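Local coordinates for protein putative fimbriae assembly chaperone (Salmonella typhimurium, PDB 2CO7) that probably acts as a periplasmic chaperone that holds and protects fimbrial subunits until they are assembled on the cell surface, at residues 32-37 and 66-71; 10-15 and 38-43; 42-47 and 95-100. All blocks are in the same frame, centred on the assembly; numbering follows the deposited sequence. Where two conformers were deposited one is given.

Contact 1 of 3, residues 32-37 and 66-71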
loop_
_atom_site.group_PDB
_atom_site.type_symbol
_atom_site.label_atom_id
_atom_site.label_comp_id
_atom_site.label_asym_id
_atom_site.label_seq_id
_atom_site.Cartn_x
_atom_site.Cartn_y
_atom_site.Cartn_z
ATOM N N LEU B 32 9.567 -9.273 11.536
ATOM C CA LEU B 32 8.659 -8.111 11.398
ATOM C C LEU B 32 7.584 -8.293 12.471
ATOM O O LEU B 32 6.924 -9.324 12.506
ATOM C CB LEU B 32 8.023 -8.090 10.008
ATOM C CG LEU B 32 6.958 -7.004 9.762
ATOM C CD1 LEU B 32 7.490 -5.583 9.941
ATOM C CD2 LEU B 32 6.362 -7.215 8.342
ATOM N N SER B 33 7.451 -7.333 13.384
ATOM C CA SER B 33 6.424 -7.420 14.426
ATOM C C SER B 33 5.048 -7.090 13.817
ATOM O O SER B 33 4.942 -6.226 12.965
ATOM C CB SER B 33 6.782 -6.453 15.556
ATOM O OG SER B 33 5.827 -6.436 16.592
ATOM N N VAL B 34 4.005 -7.775 14.272
ATOM C CA VAL B 34 2.624 -7.464 13.868
ATOM C C VAL B 34 1.798 -7.439 15.149
ATOM O O VAL B 34 1.922 -8.341 15.980
ATOM C CB VAL B 34 2.035 -8.567 12.902
ATOM C CG1 VAL B 34 2.077 -9.916 13.563
ATOM C CG2 VAL B 34 0.604 -8.213 12.422
ATOM N N SER B 35 0.990 -6.391 15.308
ATOM C CA SER B 35 0.107 -6.269 16.466
ATOM C C SER B 35 -1.324 -6.032 16.044
ATOM O O SER B 35 -1.572 -5.424 15.013
ATOM C CB SER B 35 0.580 -5.145 17.413
ATOM O OG SER B 35 1.976 -5.294 17.709
ATOM N N ASN B 36 -2.250 -6.525 16.873
ATOM C CA ASN B 36 -3.684 -6.346 16.695
ATOM C C ASN B 36 -4.174 -5.215 17.602
ATOM O O ASN B 36 -4.335 -5.424 18.795
ATOM C CB ASN B 36 -4.370 -7.670 17.102
ATOM C CG ASN B 36 -5.868 -7.584 17.115
ATOM O OD1 ASN B 36 -6.547 -8.435 17.703
ATOM N ND2 ASN B 36 -6.405 -6.557 16.486
ATOM N N PRO B 37 -4.452 -4.029 17.046
ATOM C CA PRO B 37 -4.980 -2.910 17.866
ATOM C C PRO B 37 -6.404 -3.063 18.379
ATOM O O PRO B 37 -6.832 -2.289 19.262
ATOM C CB PRO B 37 -4.940 -1.703 16.917
ATOM C CG PRO B 37 -4.683 -2.220 15.589
ATOM C CD PRO B 37 -4.241 -3.652 15.640
ATOM N N PHE B 66 -2.263 -17.146 11.144
ATOM C CA PHE B 66 -2.338 -17.150 12.618
ATOM C C PHE B 66 -3.498 -16.289 13.100
ATOM O O PHE B 66 -4.088 -15.539 12.323
ATOM C CB PHE B 66 -1.005 -16.657 13.229
ATOM C CG PHE B 66 -0.544 -15.290 12.724
ATOM C CD1 PHE B 66 -0.632 -14.175 13.555
ATOM C CD2 PHE B 66 0.040 -15.134 11.457
ATOM C CE1 PHE B 66 -0.191 -12.921 13.149
ATOM C CE2 PHE B 66 0.494 -13.868 11.018
ATOM C CZ PHE B 66 0.389 -12.761 11.877
ATOM N N ARG B 67 -3.820 -16.414 14.378
ATOM C CA ARG B 67 -4.881 -15.648 14.981
ATOM C C ARG B 67 -4.192 -14.776 16.015
ATOM O O ARG B 67 -3.340 -15.256 16.771
ATOM C CB ARG B 67 -5.886 -16.606 15.623
ATOM C CG ARG B 67 -7.184 -15.988 16.130
ATOM C CD ARG B 67 -8.129 -17.168 16.375
ATOM N NE ARG B 67 -9.457 -16.804 16.866
ATOM C CZ ARG B 67 -9.788 -16.716 18.150
ATOM N NH1 ARG B 67 -8.873 -16.904 19.089
ATOM N NH2 ARG B 67 -11.029 -16.406 18.494
ATOM N N LEU B 68 -4.564 -13.504 16.059
ATOM C CA LEU B 68 -4.139 -12.611 17.146
ATOM C C LEU B 68 -5.275 -12.326 18.108
ATOM O O LEU B 68 -6.364 -11.969 17.679
ATOM C CB LEU B 68 -3.588 -11.311 16.585
ATOM C CG LEU B 68 -2.239 -11.433 15.862
ATOM C CD1 LEU B 68 -1.910 -10.049 15.312
ATOM C CD2 LEU B 68 -1.141 -11.969 16.786
ATOM N N GLU B 69 -5.029 -12.512 19.414
ATOM C CA GLU B 69 -5.992 -12.101 20.422
ATOM C C GLU B 69 -6.043 -10.572 20.458
ATOM O O GLU B 69 -5.169 -9.901 19.878
ATOM C CB GLU B 69 -5.609 -12.644 21.813
ATOM C CG GLU B 69 -5.554 -14.174 21.922
ATOM C CD GLU B 69 -6.886 -14.848 21.569
ATOM O OE1 GLU B 69 -7.604 -15.258 22.489
ATOM O OE2 GLU B 69 -7.219 -14.965 20.365
ATOM N N ALA B 70 -7.051 -10.052 21.161
ATOM C CA ALA B 70 -7.204 -8.615 21.426
ATOM C C ALA B 70 -5.827 -8.094 21.841
ATOM O O ALA B 70 -5.230 -8.626 22.784
ATOM C CB ALA B 70 -8.237 -8.377 22.575
ATOM N N ASN B 71 -5.372 -7.035 21.179
ATOM C CA ASN B 71 -4.137 -6.305 21.553
ATOM C C ASN B 71 -2.841 -7.138 21.534
ATOM O O ASN B 71 -1.810 -6.710 22.047
ATOM C CB ASN B 71 -4.304 -5.576 22.924
ATOM C CG ASN B 71 -5.759 -5.191 23.230
ATOM O OD1 ASN B 71 -6.536 -5.987 23.785
ATOM N ND2 ASN B 71 -6.113 -3.976 22.930
#
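The carbonyl oxygen of Asn36 meets the turn after strand 59-68: Asn71 CA lies 2.9 Å from Asn36 O, a CA-H...O contact with 136° at the hydrogen. Asn71 N comes within 3.1 Å of Asn36 O. Asn71 has a positive phi (60°), consistent with the tight turn that brings both atoms close to Asn36 O. Asn36 also has a backbone bond to Gln72, where the chain leaving strand 30-35 of the immunoglobulin-like domain meets the turn that leads into strand 73-80, its neighbour in the sheet.

Behind the turn the contact is apolar. Leu68 CB packs against Asn36 CB at 3.8 Å, and Leu68 CD1 reaches Val34 CG2 at 4.2 Å. Val34 CG1 meets the Phe66 ring at CZ, 3.7 Å away, from an oblique direction, the two side chains sliding past each other in opposite senses. Phe66 CG sits between the backbone N and the carbonyl carbon (chi1 55°), which points the CB-CG bond toward Val34 CG1. Leu68 CD2 lies at the edge of the Phe66 ring, in plane. On the outside, Arg67 NH1 and Glu69 OE2 form a salt bridge of 2.9 Å within segment 66-71.

With the strand axes 9.4 Å apart, this is side-chain packing rather than direct strand pairing. Hydrophobic contact therefore joins the strand bodies, with close backbone approach confined to the turn and the charged pair kept outside the core.

Contact 2 of 3, residues 10-15 and 38-43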
loop_
_atom_site.group_PDB
_atom_site.type_symbol
_atom_site.label_atom_id
_atom_site.label_comp_id
_atom_site.label_asym_id
_atom_site.label_seq_id
_atom_site.Cartn_x
_atom_site.Cartn_y
_atom_site.Cartn_z
ATOM N N LYS B 10 -17.535 1.327 11.666
ATOM C CA LYS B 10 -16.568 0.241 11.737
ATOM C C LYS B 10 -15.167 0.799 11.571
ATOM O O LYS B 10 -14.858 1.451 10.564
ATOM C CB LYS B 10 -16.810 -0.810 10.647
ATOM C CG LYS B 10 -15.783 -1.969 10.648
ATOM C CD LYS B 10 -15.830 -2.783 11.952
ATOM C CE LYS B 10 -14.627 -3.738 12.132
ATOM N NZ LYS B 10 -15.043 -4.949 12.964
ATOM N N LEU B 11 -14.335 0.542 12.572
ATOM C CA LEU B 11 -12.944 0.937 12.555
ATOM C C LEU B 11 -12.113 -0.320 12.479
ATOM O O LEU B 11 -12.449 -1.340 13.099
ATOM C CB LEU B 11 -12.543 1.687 13.827
ATOM C CG LEU B 11 -13.336 2.921 14.258
ATOM C CD1 LEU B 11 -12.652 3.530 15.458
ATOM C CD2 LEU B 11 -13.397 3.920 13.099
ATOM N N PHE B 12 -11.023 -0.242 11.737
ATOM C CA PHE B 12 -10.139 -1.406 11.624
ATOM C C PHE B 12 -8.730 -1.013 11.274
ATOM O O PHE B 12 -8.518 -0.135 10.428
ATOM C CB PHE B 12 -10.706 -2.439 10.638
ATOM C CG PHE B 12 -10.149 -3.822 10.836
ATOM C CD1 PHE B 12 -10.365 -4.493 12.035
ATOM C CD2 PHE B 12 -9.417 -4.444 9.827
ATOM C CE1 PHE B 12 -9.857 -5.762 12.245
ATOM C CE2 PHE B 12 -8.885 -5.730 10.036
ATOM C CZ PHE B 12 -9.121 -6.372 11.255
ATOM N N SER B 13 -7.758 -1.656 11.945
ATOM C CA SER B 13 -6.350 -1.339 11.764
ATOM C C SER B 13 -5.476 -2.587 12.010
ATOM O O SER B 13 -5.904 -3.525 12.664
ATOM C CB SER B 13 -5.912 -0.224 12.737
ATOM O OG SER B 13 -4.538 0.090 12.510
ATOM N N VAL B 14 -4.270 -2.598 11.455
ATOM C CA VAL B 14 -3.246 -3.597 11.808
ATOM C C VAL B 14 -1.939 -2.830 11.993
ATOM O O VAL B 14 -1.713 -1.827 11.302
ATOM C CB VAL B 14 -3.132 -4.763 10.758
ATOM C CG1 VAL B 14 -2.544 -4.278 9.401
ATOM C CG2 VAL B 14 -2.302 -5.905 11.304
ATOM N N LYS B 15 -1.078 -3.265 12.927
ATOM C CA LYS B 15 0.155 -2.524 13.186
ATOM C C LYS B 15 1.327 -3.374 12.757
ATOM O O LYS B 15 1.400 -4.523 13.156
ATOM C CB LYS B 15 0.263 -2.240 14.702
ATOM C CG LYS B 15 1.572 -1.536 15.140
ATOM C CD LYS B 15 1.594 -1.411 16.688
ATOM C CE LYS B 15 2.921 -0.930 17.219
ATOM N NZ LYS B 15 2.915 -0.885 18.709
ATOM N N GLN B 38 -7.133 -4.033 17.842
ATOM C CA GLN B 38 -8.534 -4.240 18.193
ATOM C C GLN B 38 -8.667 -4.958 19.506
ATOM O O GLN B 38 -7.820 -5.774 19.861
ATOM C CB GLN B 38 -9.239 -5.065 17.112
ATOM C CG GLN B 38 -9.643 -4.242 15.868
ATOM C CD GLN B 38 -8.478 -3.833 14.929
ATOM O OE1 GLN B 38 -8.445 -2.701 14.470
ATOM N NE2 GLN B 38 -7.548 -4.747 14.640
ATOM N N ASN B 39 -9.760 -4.666 20.205
ATOM C CA ASN B 39 -10.076 -5.306 21.474
ATOM C C ASN B 39 -10.887 -6.586 21.271
ATOM O O ASN B 39 -11.817 -6.885 22.026
ATOM C CB ASN B 39 -10.813 -4.335 22.410
ATOM C CG ASN B 39 -10.623 -4.692 23.870
ATOM O OD1 ASN B 39 -9.748 -5.506 24.201
ATOM N ND2 ASN B 39 -11.422 -4.089 24.744
ATOM N N TYR B 40 -10.520 -7.332 20.233
ATOM C CA TYR B 40 -11.137 -8.607 19.887
ATOM C C TYR B 40 -10.178 -9.340 18.938
ATOM O O TYR B 40 -9.287 -8.719 18.378
ATOM C CB TYR B 40 -12.510 -8.385 19.222
ATOM C CG TYR B 40 -12.533 -7.447 18.023
ATOM C CD1 TYR B 40 -12.165 -7.891 16.757
ATOM C CD2 TYR B 40 -12.999 -6.124 18.152
ATOM C CE1 TYR B 40 -12.206 -7.023 15.639
ATOM C CE2 TYR B 40 -13.045 -5.262 17.051
ATOM C CZ TYR B 40 -12.677 -5.732 15.801
ATOM O OH TYR B 40 -12.755 -4.892 14.716
ATOM N N PRO B 41 -10.352 -10.665 18.762
ATOM C CA PRO B 41 -9.394 -11.445 17.963
ATOM C C PRO B 41 -9.538 -11.186 16.451
ATOM O O PRO B 41 -10.650 -10.916 15.966
ATOM C CB PRO B 41 -9.764 -12.918 18.279
ATOM C CG PRO B 41 -10.804 -12.863 19.337
ATOM C CD PRO B 41 -11.448 -11.512 19.276
ATOM N N ILE B 42 -8.419 -11.242 15.748
ATOM C CA ILE B 42 -8.387 -11.155 14.294
ATOM C C ILE B 42 -7.611 -12.313 13.686
ATOM O O ILE B 42 -6.769 -12.907 14.333
ATOM C CB ILE B 42 -7.787 -9.826 13.799
ATOM C CG1 ILE B 42 -6.309 -9.719 14.142
ATOM C CG2 ILE B 42 -8.597 -8.659 14.327
ATOM C CD1 ILE B 42 -5.568 -8.489 13.511
ATOM N N LEU B 43 -7.912 -12.618 12.433
ATOM C CA LEU B 43 -7.171 -13.628 11.695
ATOM C C LEU B 43 -6.164 -12.907 10.798
ATOM O O LEU B 43 -6.447 -11.841 10.239
ATOM C CB LEU B 43 -8.109 -14.508 10.861
ATOM C CG LEU B 43 -9.144 -15.384 11.559
ATOM C CD1 LEU B 43 -9.966 -16.258 10.561
ATOM C CD2 LEU B 43 -8.434 -16.281 12.582
HETATM O O HOH W 1 -13.172 -2.446 15.330
#
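The Phe12 ring meets three side chains of segment 38-43. At its edge, close to the ring plane, lie Ile42 CG2, 3.8 Å from Phe12 CE1, and Tyr40 OH, 3.6 Å from Phe12 CD1. The Gln38 amide approaches obliquely: its plane is 30° from that of the ring, and its side chain crosses Phe12 at about a right angle. The Tyr40 ring has Gln38 CB over the centre of one face and a water at its edge. Together these groups fasten strand 10-16, outermost of this chain's sheet in the immunoglobulin-like domain, to the loop leading into strand 42-50.

The Gln38 amide grips the backbone of a single residue, bonding to both the N-H and the C=O of Ser13. Gln38 OE1 accepts from Ser13 N at 2.8 Å, the donor tilted from the carbonyl plane, while Gln38 NE2 donates to Ser13 O at 2.8 Å with 156° at the hydrogen, in the plane of both groups. A bend at chi2 (74°) turns CD toward this position. The hydroxyl of Ser13 is used differently: its OG bonds the backbone of another protein chain, whose strand pairs antiparallel with residues 10-13 and continues the sheet, consistent with subunit holding by pilus chaperones.

Phe12 also packs against Leu120 and Ile122 of strand 116-131, which places its ring inside the domain. Toward the start of the strand, Lys10 and Tyr40 reach toward each other tip to tip, and Lys10 NZ donates to Tyr40 OH at 2.9 Å. That hydroxyl is also bound to the water, 2.6 Å from Tyr40 OH, which in turn donates to Leu11 O at 2.6 Å.

Contact 3 of 3, residues 42-47 and 95-100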
loop_
_atom_site.group_PDB
_atom_site.type_symbol
_atom_site.label_atom_id
_atom_site.label_comp_id
_atom_site.label_asym_id
_atom_site.label_seq_id
_atom_site.Cartn_x
_atom_site.Cartn_y
_atom_site.Cartn_z
ATOM N N ILE B 42 -8.419 -11.242 15.748
ATOM C CA ILE B 42 -8.387 -11.155 14.294
ATOM C C ILE B 42 -7.611 -12.313 13.686
ATOM O O ILE B 42 -6.769 -12.907 14.333
ATOM C CB ILE B 42 -7.787 -9.826 13.799
ATOM C CG1 ILE B 42 -6.309 -9.719 14.142
ATOM C CG2 ILE B 42 -8.597 -8.659 14.327
ATOM C CD1 ILE B 42 -5.568 -8.489 13.511
ATOM N N LEU B 43 -7.912 -12.618 12.433
ATOM C CA LEU B 43 -7.171 -13.628 11.695
ATOM C C LEU B 43 -6.164 -12.907 10.798
ATOM O O LEU B 43 -6.447 -11.841 10.239
ATOM C CB LEU B 43 -8.109 -14.508 10.861
ATOM C CG LEU B 43 -9.144 -15.384 11.559
ATOM C CD1 LEU B 43 -9.966 -16.258 10.561
ATOM C CD2 LEU B 43 -8.434 -16.281 12.582
ATOM N N VAL B 44 -4.981 -13.481 10.676
ATOM C CA VAL B 44 -3.921 -12.845 9.906
ATOM C C VAL B 44 -3.301 -13.843 8.924
ATOM O O VAL B 44 -3.118 -15.007 9.262
ATOM C CB VAL B 44 -2.838 -12.223 10.809
ATOM C CG1 VAL B 44 -1.834 -11.417 9.979
ATOM C CG2 VAL B 44 -3.451 -11.279 11.822
ATOM N N GLN B 45 -3.015 -13.367 7.716
ATOM C CA GLN B 45 -2.299 -14.128 6.722
ATOM C C GLN B 45 -1.114 -13.285 6.270
ATOM O O GLN B 45 -1.256 -12.093 5.981
ATOM C CB GLN B 45 -3.218 -14.435 5.552
ATOM C CG GLN B 45 -2.553 -15.133 4.380
ATOM C CD GLN B 45 -3.223 -14.775 3.085
ATOM O OE1 GLN B 45 -4.361 -15.172 2.821
ATOM N NE2 GLN B 45 -2.536 -13.994 2.279
ATOM N N SER B 46 0.060 -13.896 6.223
ATOM C CA SER B 46 1.209 -13.202 5.677
ATOM C C SER B 46 1.695 -13.924 4.444
ATOM O O SER B 46 1.700 -15.187 4.377
ATOM C CB SER B 46 2.330 -13.090 6.698
ATOM O OG SER B 46 1.838 -12.721 7.963
ATOM N N SER B 47 2.070 -13.125 3.445
ATOM C CA SER B 47 2.592 -13.625 2.177
ATOM C C SER B 47 3.748 -12.730 1.689
ATOM O O SER B 47 3.859 -11.605 2.121
ATOM C CB SER B 47 1.457 -13.633 1.128
ATOM O OG SER B 47 0.898 -12.319 1.024
ATOM N N VAL B 95 6.225 -7.812 1.475
ATOM C CA VAL B 95 5.697 -8.667 2.543
ATOM C C VAL B 95 4.367 -8.017 2.963
ATOM O O VAL B 95 4.339 -6.877 3.389
ATOM C CB VAL B 95 6.740 -8.903 3.702
ATOM C CG1 VAL B 95 7.209 -7.594 4.402
ATOM C CG2 VAL B 95 6.192 -9.876 4.733
ATOM N N CYS B 96 3.289 -8.792 2.826
ATOM C CA CYS B 96 1.931 -8.303 3.011
ATOM C C CYS B 96 1.264 -9.055 4.154
ATOM O O CYS B 96 1.445 -10.260 4.314
ATOM C CB CYS B 96 1.138 -8.548 1.752
ATOM S SG CYS B 96 1.647 -7.544 0.337
ATOM N N ILE B 97 0.501 -8.309 4.928
ATOM C CA ILE B 97 -0.187 -8.813 6.105
ATOM C C ILE B 97 -1.647 -8.531 5.853
ATOM O O ILE B 97 -2.015 -7.354 5.747
ATOM C CB ILE B 97 0.252 -7.995 7.369
ATOM C CG1 ILE B 97 1.752 -8.123 7.654
ATOM C CG2 ILE B 97 -0.606 -8.331 8.609
ATOM C CD1 ILE B 97 2.277 -9.496 7.604
ATOM N N LYS B 98 -2.444 -9.591 5.704
ATOM C CA LYS B 98 -3.900 -9.477 5.547
ATOM C C LYS B 98 -4.554 -9.723 6.896
ATOM O O LYS B 98 -4.308 -10.768 7.532
ATOM C CB LYS B 98 -4.445 -10.523 4.567
ATOM C CG LYS B 98 -5.974 -10.398 4.339
ATOM C CD LYS B 98 -6.556 -11.527 3.473
ATOM C CE LYS B 98 -5.877 -11.587 2.103
ATOM N NZ LYS B 98 -6.289 -10.403 1.275
ATOM N N ALA B 99 -5.405 -8.782 7.305
ATOM C CA ALA B 99 -6.058 -8.864 8.623
ATOM C C ALA B 99 -7.559 -8.859 8.392
ATOM O O ALA B 99 -8.091 -8.046 7.631
ATOM C CB ALA B 99 -5.627 -7.714 9.530
ATOM N N VAL B 100 -8.225 -9.781 9.071
ATOM C CA VAL B 100 -9.637 -10.065 8.855
ATOM C C VAL B 100 -10.350 -10.139 10.221
ATOM O O VAL B 100 -10.008 -10.986 11.049
ATOM C CB VAL B 100 -9.792 -11.389 8.051
ATOM C CG1 VAL B 100 -11.215 -11.784 7.931
ATOM C CG2 VAL B 100 -9.134 -11.238 6.651
#
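Backbone hydrogen bonds come first: Leu43 with Val100, Gln45 with Lys98 and Ser47 with Cys96 are hydrogen-bonded antiparallel pairs, each joined by two N-H...O bonds. The bond from Lys98 N to Gln45 O, at 2.8 Å, has an angle of 170° at the hydrogen, and that from Cys96 N to Ser47 O, at 3.0 Å, is about as straight. Between these pairs, Val44 faces Ala99 and Ser46 faces Ile97 as non-hydrogen-bonded pairs, where CA-H...O contacts fill in, such as Val44 CA to Lys98 O at 3.2 Å. The axes of segments 42-47 and 95-100 run 4.6 Å apart with an angle of 162° between directions, as expected of neighbours in a twisted sheet.

Apolar contacts occupy the face carrying Val44, Ser46, Ile97 and Ala99. Val44 CG1, anti to the backbone N (chi1 -173°), meets Ile97 CG2 at 3.6 Å, and Ile42 CD1 reaches Ala99 CB at 4.1 Å. Ile97 continues inward onto Val14, Val34 and Leu76, so this face lines the interior of the immunoglobulin-like domain. Ser46 also lies against Ile97, but with two conformers deposited the surroundings of its hydroxyl are doubtful.

The other face, with Leu43, Gln45, Ser47, Cys96, Lys98 and Val100, is mixed. Gln45 and Lys98 lie side by side, pointing the same way, with Gln45 OE1 in contact with Lys98 CE at 4.0 Å, while Lys98 NZ bonds Asn123 OD1. Cys96, paired with Ser47, forms the disulfide to Cys125.

Backbone bonding thus fixes the register and the apolar face supplies the core, while the disulfide and the hydrogen bond of Lys98 NZ to Asn123 tie strand 91-100 onward to strand 116-131.

From the N terminus, strand 10-16 comes first, and contact 2 closes its loop when the chain returns at 38-43. Contact 1 starts inside that loop, at 32-37, and ends beyond it at 66-71, so the two cross. Contact 3 begins at residues 42-43, where contact 2 ends, and spans the longest stretch, to 95-100; contact 1 closes within it, crossing it too. None nests in another. Backbone links knit them together: Ser35 N lies 2.9 Å from Lys15 O and Leu68 N 2.9 Å from Ile42 O, each a probable hydrogen bond. Contact 3 joins adjacent strands, whereas contacts 1 and 2 join strands that are not neighbours, mainly through side chains.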